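Local atomic coordinates of MUTM (fpg) protein (Thermus thermophilus, PDB entry 1EE8), a protein that belongs to the MutM (Fpg) family, combining a beta-rich N-terminal domain with a helix-two-turn-helix (H2TH) domain and a C-terminal zinc finger. Residues F56-E59 with G60-L64; R113-P116 with L117-R120; S142-L146 with K147-L151; A157-N161 with I162-E166; R192-R195 with E196-E200. All blocks are in the same frame, centred on the assembly; numbering follows the deposited sequence.

Contact 1. Residues F56-E59 with G60-L64; sequences FALE and GGVEL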
loop_
_atom_site.group_PDB
_atom_site.type_symbol
_atom_site.label_atom_id
_atom_site.label_comp_id
_atom_site.label_asym_id
_atom_site.label_seq_id
_atom_site.Cartn_x
_atom_site.Cartn_y
_atom_site.Cartn_z
ATOM N N PHE A 56 -3.146 -11.966 9.032
ATOM C CA PHE A 56 -1.804 -12.390 8.677
ATOM C C PHE A 56 -0.872 -11.271 9.135
ATOM O O PHE A 56 -0.977 -10.136 8.655
ATOM C CB PHE A 56 -1.678 -12.575 7.161
ATOM C CG PHE A 56 -2.446 -13.748 6.624
ATOM C CD1 PHE A 56 -1.835 -14.989 6.475
ATOM C CD2 PHE A 56 -3.792 -13.619 6.286
ATOM C CE1 PHE A 56 -2.554 -16.087 5.997
ATOM C CE2 PHE A 56 -4.515 -14.708 5.808
ATOM C CZ PHE A 56 -3.894 -15.945 5.664
ATOM N N ALA A 57 0.006 -11.575 10.085
ATOM C CA ALA A 57 0.963 -10.583 10.576
ATOM C C ALA A 57 2.161 -10.631 9.634
ATOM O O ALA A 57 2.789 -11.678 9.457
ATOM C CB ALA A 57 1.393 -10.912 12.003
ATOM N N LEU A 58 2.471 -9.490 9.029
ATOM C CA LEU A 58 3.560 -9.402 8.072
ATOM C C LEU A 58 4.716 -8.538 8.556
ATOM O O LEU A 58 4.519 -7.488 9.166
ATOM C CB LEU A 58 3.016 -8.855 6.754
ATOM C CG LEU A 58 1.782 -9.631 6.283
ATOM C CD1 LEU A 58 1.115 -8.901 5.133
ATOM C CD2 LEU A 58 2.199 -11.044 5.877
ATOM N N GLU A 59 5.926 -8.989 8.266
ATOM C CA GLU A 59 7.129 -8.276 8.662
ATOM C C GLU A 59 7.063 -6.824 8.191
ATOM O O GLU A 59 6.713 -6.551 7.046
ATOM C CB GLU A 59 8.336 -8.980 8.059
ATOM C CG GLU A 59 9.676 -8.511 8.577
ATOM C CD GLU A 59 10.793 -9.431 8.130
ATOM O OE1 GLU A 59 10.942 -9.636 6.905
ATOM O OE2 GLU A 59 11.519 -9.952 9.003
ATOM N N GLY A 60 7.386 -5.888 9.080
ATOM C CA GLY A 60 7.350 -4.489 8.699
ATOM C C GLY A 60 6.152 -3.730 9.237
ATOM O O GLY A 60 5.872 -2.611 8.801
ATOM N N GLY A 61 5.433 -4.344 10.170
ATOM C CA GLY A 61 4.285 -3.694 10.782
ATOM C C GLY A 61 3.028 -3.589 9.942
ATOM O O GLY A 61 2.330 -2.580 9.990
ATOM N N VAL A 62 2.734 -4.634 9.179
ATOM C CA VAL A 62 1.550 -4.660 8.333
ATOM C C VAL A 62 0.691 -5.881 8.657
ATOM O O VAL A 62 1.199 -6.900 9.128
ATOM C CB VAL A 62 1.947 -4.726 6.834
ATOM C CG1 VAL A 62 0.757 -5.154 5.996
ATOM C CG2 VAL A 62 2.464 -3.358 6.365
ATOM N N GLU A 63 -0.610 -5.769 8.416
ATOM C CA GLU A 63 -1.514 -6.888 8.632
ATOM C C GLU A 63 -2.463 -7.028 7.451
ATOM O O GLU A 63 -2.958 -6.038 6.912
ATOM C CB GLU A 63 -2.348 -6.705 9.912
ATOM C CG GLU A 63 -1.538 -6.644 11.197
ATOM C CD GLU A 63 -2.407 -6.540 12.443
ATOM O OE1 GLU A 63 -3.201 -5.578 12.558
ATOM O OE2 GLU A 63 -2.290 -7.424 13.316
ATOM N N LEU A 64 -2.694 -8.263 7.030
ATOM C CA LEU A 64 -3.636 -8.509 5.959
ATOM C C LEU A 64 -4.805 -9.139 6.698
ATOM O O LEU A 64 -4.728 -10.278 7.159
ATOM C CB LEU A 64 -3.066 -9.471 4.920
ATOM C CG LEU A 64 -3.961 -9.728 3.702
ATOM C CD1 LEU A 64 -4.295 -8.415 3.004
ATOM C CD2 LEU A 64 -3.248 -10.668 2.744
#
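Leu58 and Val62 close the tip of a beta hairpin, strands 53-58 and 62-67, in the mixed sheet of the N-terminal domain. Leu58 N bonds to Val62 O at 2.9 Å, whereas the return bond from Val62 N to Leu58 O, next to the turn, is weak at 3.4 Å. Phe56 and Leu64 form the following hydrogen-bonded pair: Phe56 N to Leu64 O is 3.0 Å and almost straight (178°), and Leu64 N meets Phe56 O in the carbonyl plane. Ala57 opposes Glu63 in the non-hydrogen-bonded pair between them, where Glu63 CA makes a CA-H...O contact of 3.3 Å with Phe56 O. The chain reverses through Glu59, Gly60 and Gly61; Glu59 and Gly60 have backbone angles close to those of a type II turn, and the phi of 104° at Gly60 is a value suited to glycine.

Phe56, Leu58, Val62 and Leu64 share one face of the sheet. With CG anti to its carbonyl carbon (chi1 -51°), Leu58 slants across Val62, bringing CD1 to 3.9 Å from Val62 CG1 and 4.2 Å from Leu64 CB. On the other face the carboxylate of Glu63 is held by Tyr112 OH, Gly110 N and a salt bridge to Arg109. Strand 42-50 flanks the hairpin, touching Phe56 and Leu58. The Phe56 ring presents its edge to the Leu64 carbonyl, CD2 lying 3.6 Å from Leu64 O.

Contact 2. Residues R113-P116 with L117-R120; sequences REIP and LLLR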
loop_
_atom_site.group_PDB
_atom_site.type_symbol
_atom_site.label_atom_id
_atom_site.label_comp_id
_atom_site.label_asym_id
_atom_site.label_seq_id
_atom_site.Cartn_x
_atom_site.Cartn_y
_atom_site.Cartn_z
ATOM N N ARG A 113 -9.324 1.360 11.688
ATOM C CA ARG A 113 -10.296 2.418 11.411
ATOM C C ARG A 113 -11.283 1.999 10.326
ATOM O O ARG A 113 -12.404 2.503 10.267
ATOM C CB ARG A 113 -9.581 3.699 10.971
ATOM C CG ARG A 113 -8.880 4.454 12.090
ATOM C CD ARG A 113 -8.138 5.665 11.540
ATOM N NE ARG A 113 -7.086 5.276 10.605
ATOM C CZ ARG A 113 -6.405 6.126 9.843
ATOM N NH1 ARG A 113 -5.465 5.674 9.024
ATOM N NH2 ARG A 113 -6.665 7.428 9.893
ATOM N N GLU A 114 -10.858 1.082 9.465
ATOM C CA GLU A 114 -11.707 0.595 8.385
ATOM C C GLU A 114 -12.446 -0.669 8.800
ATOM O O GLU A 114 -13.404 -1.078 8.147
ATOM C CB GLU A 114 -10.864 0.311 7.142
ATOM C CG GLU A 114 -10.369 1.560 6.428
ATOM C CD GLU A 114 -9.299 1.261 5.394
ATOM O OE1 GLU A 114 -9.041 2.136 4.541
ATOM O OE2 GLU A 114 -8.707 0.158 5.440
ATOM N N ILE A 115 -11.996 -1.273 9.895
ATOM C CA ILE A 115 -12.591 -2.499 10.418
ATOM C C ILE A 115 -12.881 -2.290 11.908
ATOM O O ILE A 115 -12.336 -2.985 12.766
ATOM C CB ILE A 115 -11.606 -3.675 10.258
ATOM C CG1 ILE A 115 -10.792 -3.492 8.974
ATOM C CG2 ILE A 115 -12.370 -4.991 10.181
ATOM C CD1 ILE A 115 -9.553 -4.353 8.903
ATOM N N PRO A 116 -13.749 -1.322 12.233
ATOM C CA PRO A 116 -14.097 -1.026 13.628
ATOM C C PRO A 116 -14.622 -2.192 14.467
ATOM O O PRO A 116 -14.379 -2.243 15.672
ATOM C CB PRO A 116 -15.099 0.124 13.500
ATOM C CG PRO A 116 -15.700 -0.093 12.150
ATOM C CD PRO A 116 -14.513 -0.463 11.310
ATOM N N LEU A 117 -15.335 -3.126 13.845
ATOM C CA LEU A 117 -15.853 -4.276 14.583
ATOM C C LEU A 117 -14.692 -4.957 15.291
ATOM O O LEU A 117 -14.811 -5.425 16.423
ATOM C CB LEU A 117 -16.525 -5.275 13.634
ATOM C CG LEU A 117 -16.936 -6.614 14.270
ATOM C CD1 LEU A 117 -17.912 -6.362 15.409
ATOM C CD2 LEU A 117 -17.565 -7.526 13.221
ATOM N N LEU A 118 -13.558 -4.992 14.606
ATOM C CA LEU A 118 -12.357 -5.614 15.126
ATOM C C LEU A 118 -11.857 -4.913 16.394
ATOM O O LEU A 118 -11.123 -5.500 17.194
ATOM C CB LEU A 118 -11.288 -5.587 14.035
ATOM C CG LEU A 118 -10.086 -6.513 14.137
ATOM C CD1 LEU A 118 -10.530 -7.921 14.488
ATOM C CD2 LEU A 118 -9.347 -6.483 12.806
ATOM N N LEU A 119 -12.271 -3.662 16.581
ATOM C CA LEU A 119 -11.856 -2.880 17.742
ATOM C C LEU A 119 -12.760 -3.029 18.957
ATOM O O LEU A 119 -12.328 -2.801 20.085
ATOM C CB LEU A 119 -11.768 -1.398 17.371
ATOM C CG LEU A 119 -10.613 -0.988 16.459
ATOM C CD1 LEU A 119 -10.755 0.478 16.091
ATOM C CD2 LEU A 119 -9.290 -1.247 17.165
ATOM N N ARG A 120 -14.015 -3.402 18.734
ATOM C CA ARG A 120 -14.953 -3.549 19.835
ATOM C C ARG A 120 -15.267 -4.998 20.216
ATOM O O ARG A 120 -16.011 -5.240 21.163
ATOM C CB ARG A 120 -16.259 -2.823 19.508
ATOM C CG ARG A 120 -16.951 -3.311 18.253
ATOM C CD ARG A 120 -18.411 -2.905 18.270
ATOM N NE ARG A 120 -19.146 -3.378 17.099
ATOM C CZ ARG A 120 -19.059 -2.836 15.888
ATOM N NH1 ARG A 120 -19.767 -3.339 14.886
ATOM N NH2 ARG A 120 -18.273 -1.789 15.678
HETATM O O HOH W 1 -15.693 -0.053 17.215
#
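Ile115 and Pro116 lead into the short helix 117-120 and supply its first carbonyl acceptors, making this a local helix-start contact in the chain that follows strand 103-108. The bonding has the i to i+3 pattern of a 3-10 turn: Leu118 N to Ile115 O is 3.0 Å, Leu119 N to Pro116 O is 2.7 Å, and Arg120 N bonds back to Leu117 O. In the first two the donor stands well above the carbonyl plane, 46° out of it at Ile115 and 59° at Pro116, consistent with the tight 3-10 winding. Pro116 O also takes a weak bond from Arg120 N at 3.3 Å and a hydrogen bond from a water at 3.0 Å, so three donors gather on one oxygen. Leu119 CB leans against the same atom.

Ile115 and Leu118 lie side by side and point the same way, CG2 of Ile115 being 4.0 Å from Leu118 CB. Both pack on Phe53 of strand 53-58, which fixes the buried side of the turn on the N-terminal sheet; Ile115 also reaches Phe105. Arg120 lies along the more exposed flank. Its CG sits between the backbone N and the carbonyl carbon (chi1 59°), and the extended chain from CG to NE then carries the guanidinium back along the turn. One face of that group lies over Leu117 CA, 3.6 Å from the plane and toward the rim. At the guanidinium edge, in its plane, the water that donates to Pro116 O accepts a weak bond from Arg120 NH2 at 3.5 Å.

Contact 3. Residues S142-L146 with K147-L151; sequences SARPL and KALLL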
loop_
_atom_site.group_PDB
_atom_site.type_symbol
_atom_site.label_atom_id
_atom_site.label_comp_id
_atom_site.label_asym_id
_atom_site.label_seq_id
_atom_site.Cartn_x
_atom_site.Cartn_y
_atom_site.Cartn_z
ATOM N N SER A 142 -29.658 -6.289 28.870
ATOM C CA SER A 142 -30.422 -6.344 27.631
ATOM C C SER A 142 -31.822 -6.930 27.729
ATOM O O SER A 142 -32.049 -7.940 28.394
ATOM C CB SER A 142 -29.641 -7.132 26.577
ATOM O OG SER A 142 -28.287 -6.717 26.521
ATOM N N ALA A 143 -32.759 -6.287 27.042
ATOM C CA ALA A 143 -34.136 -6.754 27.006
ATOM C C ALA A 143 -34.321 -7.496 25.681
ATOM O O ALA A 143 -35.367 -8.093 25.422
ATOM C CB ALA A 143 -35.104 -5.571 27.097
ATOM N N ARG A 144 -33.286 -7.450 24.844
ATOM C CA ARG A 144 -33.318 -8.125 23.552
ATOM C C ARG A 144 -33.234 -9.633 23.746
ATOM O O ARG A 144 -32.714 -10.105 24.751
ATOM C CB ARG A 144 -32.151 -7.674 22.678
ATOM C CG ARG A 144 -32.295 -6.283 22.096
ATOM C CD ARG A 144 -31.398 -6.159 20.884
ATOM N NE ARG A 144 -30.010 -6.468 21.211
ATOM C CZ ARG A 144 -29.088 -6.781 20.307
ATOM N NH1 ARG A 144 -29.411 -6.829 19.020
ATOM N NH2 ARG A 144 -27.843 -7.042 20.689
ATOM N N PRO A 145 -33.738 -10.407 22.773
ATOM C CA PRO A 145 -33.712 -11.873 22.857
ATOM C C PRO A 145 -32.317 -12.423 23.131
ATOM O O PRO A 145 -31.323 -11.957 22.568
ATOM C CB PRO A 145 -34.242 -12.308 21.493
ATOM C CG PRO A 145 -35.150 -11.169 21.106
ATOM C CD PRO A 145 -34.335 -9.968 21.501
ATOM N N LEU A 146 -32.259 -13.429 23.993
ATOM C CA LEU A 146 -31.007 -14.067 24.369
ATOM C C LEU A 146 -30.076 -14.333 23.188
ATOM O O LEU A 146 -28.895 -13.977 23.227
ATOM C CB LEU A 146 -31.301 -15.381 25.091
ATOM C CG LEU A 146 -30.115 -16.077 25.751
ATOM C CD1 LEU A 146 -29.376 -15.105 26.668
ATOM C CD2 LEU A 146 -30.625 -17.281 26.529
ATOM N N LYS A 147 -30.601 -14.951 22.135
ATOM C CA LYS A 147 -29.773 -15.259 20.983
ATOM C C LYS A 147 -29.133 -14.025 20.345
ATOM O O LYS A 147 -27.988 -14.086 19.904
ATOM C CB LYS A 147 -30.564 -16.031 19.923
ATOM C CG LYS A 147 -29.680 -16.436 18.752
ATOM C CD LYS A 147 -30.415 -17.180 17.661
ATOM C CE LYS A 147 -29.455 -17.498 16.520
ATOM N NZ LYS A 147 -30.109 -18.267 15.439
ATOM N N ALA A 148 -29.868 -12.919 20.288
ATOM C CA ALA A 148 -29.331 -11.683 19.714
ATOM C C ALA A 148 -28.096 -11.240 20.494
ATOM O O ALA A 148 -27.156 -10.680 19.932
ATOM C CB ALA A 148 -30.387 -10.580 19.741
ATOM N N LEU A 149 -28.089 -11.488 21.795
ATOM C CA LEU A 149 -26.933 -11.108 22.590
ATOM C C LEU A 149 -25.769 -12.056 22.339
ATOM O O LEU A 149 -24.612 -11.704 22.559
ATOM C CB LEU A 149 -27.286 -11.080 24.077
ATOM C CG LEU A 149 -27.255 -9.669 24.670
ATOM C CD1 LEU A 149 -28.176 -8.755 23.887
ATOM C CD2 LEU A 149 -27.669 -9.722 26.123
ATOM N N LEU A 150 -26.069 -13.263 21.879
ATOM C CA LEU A 150 -25.009 -14.218 21.597
ATOM C C LEU A 150 -24.363 -13.874 20.263
ATOM O O LEU A 150 -23.205 -14.209 20.019
ATOM C CB LEU A 150 -25.560 -15.644 21.543
ATOM C CG LEU A 150 -26.082 -16.217 22.860
ATOM C CD1 LEU A 150 -26.402 -17.694 22.682
ATOM C CD2 LEU A 150 -25.029 -16.031 23.943
ATOM N N LEU A 151 -25.123 -13.192 19.409
ATOM C CA LEU A 151 -24.654 -12.799 18.090
ATOM C C LEU A 151 -24.007 -11.425 18.044
ATOM O O LEU A 151 -23.315 -11.102 17.081
ATOM C CB LEU A 151 -25.815 -12.834 17.099
ATOM C CG LEU A 151 -26.048 -14.123 16.308
ATOM C CD1 LEU A 151 -25.897 -15.349 17.196
ATOM C CD2 LEU A 151 -27.433 -14.058 15.692
#
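Pro145 O and Leu146 O receive the backbone bonds of the first turn of helix 146-152, with Pro145 as N-cap. Each oxygen is shared by two amides, and all four bonds are weak: Pro145 O takes Ala148 N at 2.9 Å and Leu149 N at 3.4 Å, while Leu146 O takes Leu149 N at 3.0 Å and Leu150 N at 3.2 Å. The opening turn is therefore intermediate between 3-10 and alpha winding.

Packing contacts join the preceding loop to the helix through Leu149, whose two methyls both face the side chain of Ser142. Leu149 CD2 is 3.1 Å from Ser142 OG and 3.3 Å from Ser142 CB, the latter tighter than usual for carbons. The Leu149 chi1 of -113° is far from a staggered value, and the exact methyl positions are doubtful. Ser142 OG has a weak hydrogen bond to Gly138 O in helix 132-140. Helix 146-152 is the first of the helix-two-turn-helix motif, and its Leu146 and Leu150 reach into the H2TH core, touching Leu168 and Leu190.

Two charged side chains complete the contact. Arg144 bends at chi3 (-56°), which turns the guanidinium back over the helix: Ala148 CB lies under one face, 3.9 Å from the plane and toward the rim, while Arg144 NH2 approaches Leu149 CD1 at 3.6 Å and forms a salt bridge with Asp152. Lys147 runs fully extended from the helix, and its NZ meets Asp165 in a salt bridge and Asn161 OD1 and Thr255 OG1 in hydrogen bonds.

Contact 4. Residues A157-N161 with I162-E166; sequences AGVGN and IYADE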
loop_
_atom_site.group_PDB
_atom_site.type_symbol
_atom_site.label_atom_id
_atom_site.label_comp_id
_atom_site.label_asym_id
_atom_site.label_seq_id
_atom_site.Cartn_x
_atom_site.Cartn_y
_atom_site.Cartn_z
ATOM N N ALA A 157 -17.301 -12.782 21.109
ATOM C CA ALA A 157 -16.701 -12.665 19.789
ATOM C C ALA A 157 -16.639 -13.997 19.045
ATOM O O ALA A 157 -16.376 -15.045 19.638
ATOM C CB ALA A 157 -15.297 -12.067 19.907
ATOM N N GLY A 158 -16.899 -13.954 17.743
ATOM C CA GLY A 158 -16.828 -15.160 16.939
ATOM C C GLY A 158 -18.052 -16.056 16.861
ATOM O O GLY A 158 -18.071 -16.997 16.070
ATOM N N VAL A 159 -19.073 -15.770 17.660
ATOM C CA VAL A 159 -20.276 -16.587 17.664
ATOM C C VAL A 159 -21.296 -16.189 16.600
ATOM O O VAL A 159 -21.636 -15.013 16.444
ATOM C CB VAL A 159 -20.962 -16.551 19.054
ATOM C CG1 VAL A 159 -22.198 -17.448 19.054
ATOM C CG2 VAL A 159 -19.982 -17.002 20.120
ATOM N N GLY A 160 -21.776 -17.187 15.868
ATOM C CA GLY A 160 -22.768 -16.957 14.836
ATOM C C GLY A 160 -24.000 -17.821 15.069
ATOM O O GLY A 160 -24.196 -18.369 16.156
ATOM N N ASN A 161 -24.826 -17.954 14.038
ATOM C CA ASN A 161 -26.048 -18.739 14.128
ATOM C C ASN A 161 -25.863 -20.179 14.586
ATOM O O ASN A 161 -26.548 -20.638 15.501
ATOM C CB ASN A 161 -26.764 -18.729 12.777
ATOM C CG ASN A 161 -27.517 -17.439 12.531
ATOM O OD1 ASN A 161 -28.283 -16.978 13.383
ATOM N ND2 ASN A 161 -27.298 -16.841 11.367
ATOM N N ILE A 162 -24.948 -20.896 13.942
ATOM C CA ILE A 162 -24.712 -22.298 14.276
ATOM C C ILE A 162 -24.397 -22.549 15.748
ATOM O O ILE A 162 -25.108 -23.292 16.430
ATOM C CB ILE A 162 -23.565 -22.888 13.422
ATOM C CG1 ILE A 162 -23.988 -22.926 11.951
ATOM C CG2 ILE A 162 -23.206 -24.296 13.910
ATOM C CD1 ILE A 162 -22.947 -23.517 11.027
ATOM N N TYR A 163 -23.343 -21.915 16.245
ATOM C CA TYR A 163 -22.950 -22.135 17.618
ATOM C C TYR A 163 -23.831 -21.474 18.659
ATOM O O TYR A 163 -23.876 -21.925 19.805
ATOM C CB TYR A 163 -21.473 -21.783 17.763
ATOM C CG TYR A 163 -20.675 -22.646 16.812
ATOM C CD1 TYR A 163 -20.135 -22.119 15.645
ATOM C CD2 TYR A 163 -20.573 -24.025 17.018
ATOM C CE1 TYR A 163 -19.521 -22.939 14.700
ATOM C CE2 TYR A 163 -19.963 -24.855 16.076
ATOM C CZ TYR A 163 -19.440 -24.303 14.919
ATOM O OH TYR A 163 -18.853 -25.114 13.979
ATOM N N ALA A 164 -24.545 -20.419 18.280
ATOM C CA ALA A 164 -25.464 -19.804 19.231
ATOM C C ALA A 164 -26.593 -20.832 19.413
ATOM O O ALA A 164 -26.930 -21.206 20.538
ATOM C CB ALA A 164 -26.025 -18.500 18.684
ATOM N N ASP A 165 -27.161 -21.293 18.299
ATOM C CA ASP A 165 -28.236 -22.284 18.342
ATOM C C ASP A 165 -27.803 -23.532 19.133
ATOM O O ASP A 165 -28.523 -23.996 20.020
ATOM C CB ASP A 165 -28.643 -22.709 16.920
ATOM C CG ASP A 165 -29.473 -21.652 16.193
ATOM O OD1 ASP A 165 -29.608 -20.524 16.710
ATOM O OD2 ASP A 165 -29.990 -21.956 15.095
ATOM N N GLU A 166 -26.624 -24.068 18.826
ATOM C CA GLU A 166 -26.157 -25.264 19.516
ATOM C C GLU A 166 -25.876 -25.038 21.003
ATOM O O GLU A 166 -26.143 -25.903 21.826
ATOM C CB GLU A 166 -24.909 -25.829 18.825
ATOM C CG GLU A 166 -25.179 -26.436 17.447
ATOM C CD GLU A 166 -26.139 -27.618 17.498
ATOM O OE1 GLU A 166 -27.189 -27.554 16.827
ATOM O OE2 GLU A 166 -25.843 -28.610 18.205
#
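Val159 and Ala164 meet where the loop enters helix 161-170, the second helix of the helix-two-turn-helix motif, with Gly160 as N-cap. Val159 CG1, anti to its backbone N (chi1 -178°), rests 4.0 Å from Ala164 CB. The methyl of Ala164 faces back to the loop, 3.1 Å from Gly160 O, and Ala164 N bonds to that oxygen at 3.0 Å, nearly along the C=O axis. One residue on, Asp165 N bonds to Asn161 O at 2.9 Å. The Asp165 carboxylate folds back beside this bond, its CG 3.2 Å from Asn161 O; Asp165 OD1 and Asn161 OD1 both turn to Lys147 NZ. Ile162 and Tyr163 fill another side: Ile162 CG2 lies over the centre of the Tyr163 ring, 3.8 Å above it.

Two amides at the helix start, Ile162 N and Tyr163 N, are taken by the carboxylate of Glu2, while Tyr163 OH bonds to Glu5 and Ser207. Asp165 OD2 also accepts from His256 N in the zinc-finger strand 254-257. Around the turn, helix 146-152 brings Leu150 and Leu151 against Ala164, and helix 184-203 packs Val197, Leu198 and Ala201 against the Tyr163 side chain.

Contact 5. Residues R192-R195 with E196-E200; sequences RALR and EVLAE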
loop_
_atom_site.group_PDB
_atom_site.type_symbol
_atom_site.label_atom_id
_atom_site.label_comp_id
_atom_site.label_asym_id
_atom_site.label_seq_id
_atom_site.Cartn_x
_atom_site.Cartn_y
_atom_site.Cartn_z
ATOM N N ARG A 192 -21.186 -22.037 30.169
ATOM C CA ARG A 192 -20.473 -23.300 30.051
ATOM C C ARG A 192 -20.748 -24.002 28.717
ATOM O O ARG A 192 -19.829 -24.512 28.061
ATOM C CB ARG A 192 -20.876 -24.201 31.222
ATOM C CG ARG A 192 -20.180 -25.542 31.275
ATOM C CD ARG A 192 -20.620 -26.307 32.523
ATOM N NE ARG A 192 -20.298 -27.729 32.442
ATOM C CZ ARG A 192 -20.634 -28.620 33.368
ATOM N NH1 ARG A 192 -21.303 -28.232 34.448
ATOM N NH2 ARG A 192 -20.304 -29.897 33.216
ATOM N N ALA A 193 -22.014 -24.030 28.318
ATOM C CA ALA A 193 -22.396 -24.676 27.063
ATOM C C ALA A 193 -21.710 -24.009 25.869
ATOM O O ALA A 193 -21.191 -24.676 24.974
ATOM C CB ALA A 193 -23.906 -24.619 26.893
ATOM N N LEU A 194 -21.716 -22.683 25.863
ATOM C CA LEU A 194 -21.103 -21.926 24.782
ATOM C C LEU A 194 -19.625 -22.281 24.627
ATOM O O LEU A 194 -19.147 -22.512 23.518
ATOM C CB LEU A 194 -21.253 -20.430 25.060
ATOM C CG LEU A 194 -20.934 -19.452 23.935
ATOM C CD1 LEU A 194 -21.665 -19.856 22.660
ATOM C CD2 LEU A 194 -21.359 -18.053 24.370
ATOM N N ARG A 195 -18.907 -22.326 25.744
ATOM C CA ARG A 195 -17.487 -22.641 25.722
ATOM C C ARG A 195 -17.195 -24.080 25.292
ATOM O O ARG A 195 -16.231 -24.329 24.562
ATOM C CB ARG A 195 -16.876 -22.359 27.100
ATOM C CG ARG A 195 -17.243 -20.973 27.644
ATOM C CD ARG A 195 -16.327 -20.557 28.780
ATOM N NE ARG A 195 -14.965 -20.373 28.294
ATOM C CZ ARG A 195 -13.961 -19.897 29.021
ATOM N NH1 ARG A 195 -14.159 -19.553 30.286
ATOM N NH2 ARG A 195 -12.763 -19.753 28.476
ATOM N N GLU A 196 -18.028 -25.020 25.730
ATOM C CA GLU A 196 -17.851 -26.433 25.377
ATOM C C GLU A 196 -18.115 -26.693 23.899
ATOM O O GLU A 196 -17.371 -27.417 23.244
ATOM C CB GLU A 196 -18.803 -27.319 26.176
ATOM C CG GLU A 196 -18.613 -27.311 27.670
ATOM C CD GLU A 196 -19.605 -28.229 28.357
ATOM O OE1 GLU A 196 -19.581 -29.447 28.071
ATOM O OE2 GLU A 196 -20.412 -27.735 29.171
ATOM N N VAL A 197 -19.196 -26.119 23.382
ATOM C CA VAL A 197 -19.541 -26.315 21.979
ATOM C C VAL A 197 -18.453 -25.762 21.068
ATOM O O VAL A 197 -18.062 -26.400 20.095
ATOM C CB VAL A 197 -20.896 -25.650 21.631
ATOM C CG1 VAL A 197 -21.172 -25.764 20.140
ATOM C CG2 VAL A 197 -22.012 -26.326 22.404
ATOM N N LEU A 198 -17.952 -24.578 21.391
ATOM C CA LEU A 198 -16.913 -23.973 20.572
ATOM C C LEU A 198 -15.648 -24.812 20.646
ATOM O O LEU A 198 -15.040 -25.123 19.621
ATOM C CB LEU A 198 -16.635 -22.539 21.035
ATOM C CG LEU A 198 -17.758 -21.517 20.808
ATOM C CD1 LEU A 198 -17.334 -20.154 21.375
ATOM C CD2 LEU A 198 -18.060 -21.392 19.310
ATOM N N ALA A 199 -15.268 -25.192 21.863
ATOM C CA ALA A 199 -14.073 -26.004 22.067
ATOM C C ALA A 199 -14.218 -27.316 21.302
ATOM O O ALA A 199 -13.277 -27.775 20.661
ATOM C CB ALA A 199 -13.860 -26.278 23.570
ATOM N N GLU A 200 -15.406 -27.913 21.366
ATOM C CA GLU A 200 -15.660 -29.161 20.658
ATOM C C GLU A 200 -15.624 -28.951 19.140
ATOM O O GLU A 200 -15.019 -29.739 18.409
ATOM C CB GLU A 200 -17.019 -29.741 21.075
ATOM C CG GLU A 200 -17.012 -30.401 22.452
ATOM C CD GLU A 200 -18.393 -30.841 22.910
ATOM O OE1 GLU A 200 -19.199 -31.275 22.056
ATOM O OE2 GLU A 200 -18.666 -30.767 24.131
#
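Arg192 and Glu196, one helical turn apart, form a salt bridge on helix 184-203: Arg192 NE to Glu196 OE2 is 3.3 Å, and the hydrogen bond within it is weak, bent to 127°. The Arg192 chain is extended from CG to NE, with CG anti to the backbone N (chi1 -178°), so it runs past the carboxylate rather than ending on it. The two side chains meet at a slant, guanidinium and carboxylate planes 27° apart. Glu196 in turn drapes its CG over the Arg192 carbonyl, 3.1 Å from Arg192 O.

Beneath this pair the regular alpha-helical bonds set the spacing. Glu196 N reaches Arg192 O at 3.0 Å, Val197 N reaches Ala193 O at 2.9 Å, and Leu198 N and Ala199 N bond to Leu194 O and Arg195 O. Leu194 and Leu198 make a looser apolar pair, Leu194 CG to Leu198 CD1 4.5 Å. Val197 CG2 packs closely on the helix backbone, 3.2 Å from Ala193 O.

Farther out, Arg195 bends partway along its chain and makes weak hydrogen bonds to Tyr191 OH and Ser127 O. Glu200 bridges two arginines, Arg170 and Arg227, through separate carboxylate oxygens. The buried flank of this H2TH-domain helix packs on helix 161-170, with Leu194 on Ala167 and Val197 on Tyr163 and Arg170, while loop residues Pro125 and Phe224 touch Leu198 and Val197 respectively.

Overall arrangement
Contact 1 in the N-terminal sheet stands apart from the helical contacts, its centre about 35 Å from that of contact 3. Contact 2 lies between these regions, with nearest atoms about 6 Å from contact 1 and about 7 Å from contacts 3 and 4, touching none of them. Contacts 3, 4 and 5 form one H2TH core. Contacts 3 and 4 join through Lys147 NZ to Asp165 OD1 (2.6 Å) and Leu151 CD1 to Ala164 CB (3.5 Å). Contact 4 meets contact 5 where Tyr163 CD2 approaches Val197 CG1 at 3.6 Å. The Asp165 side chain is about 13 Å from the zinc ion held by Cys238, Cys241, Cys258 and Cys261.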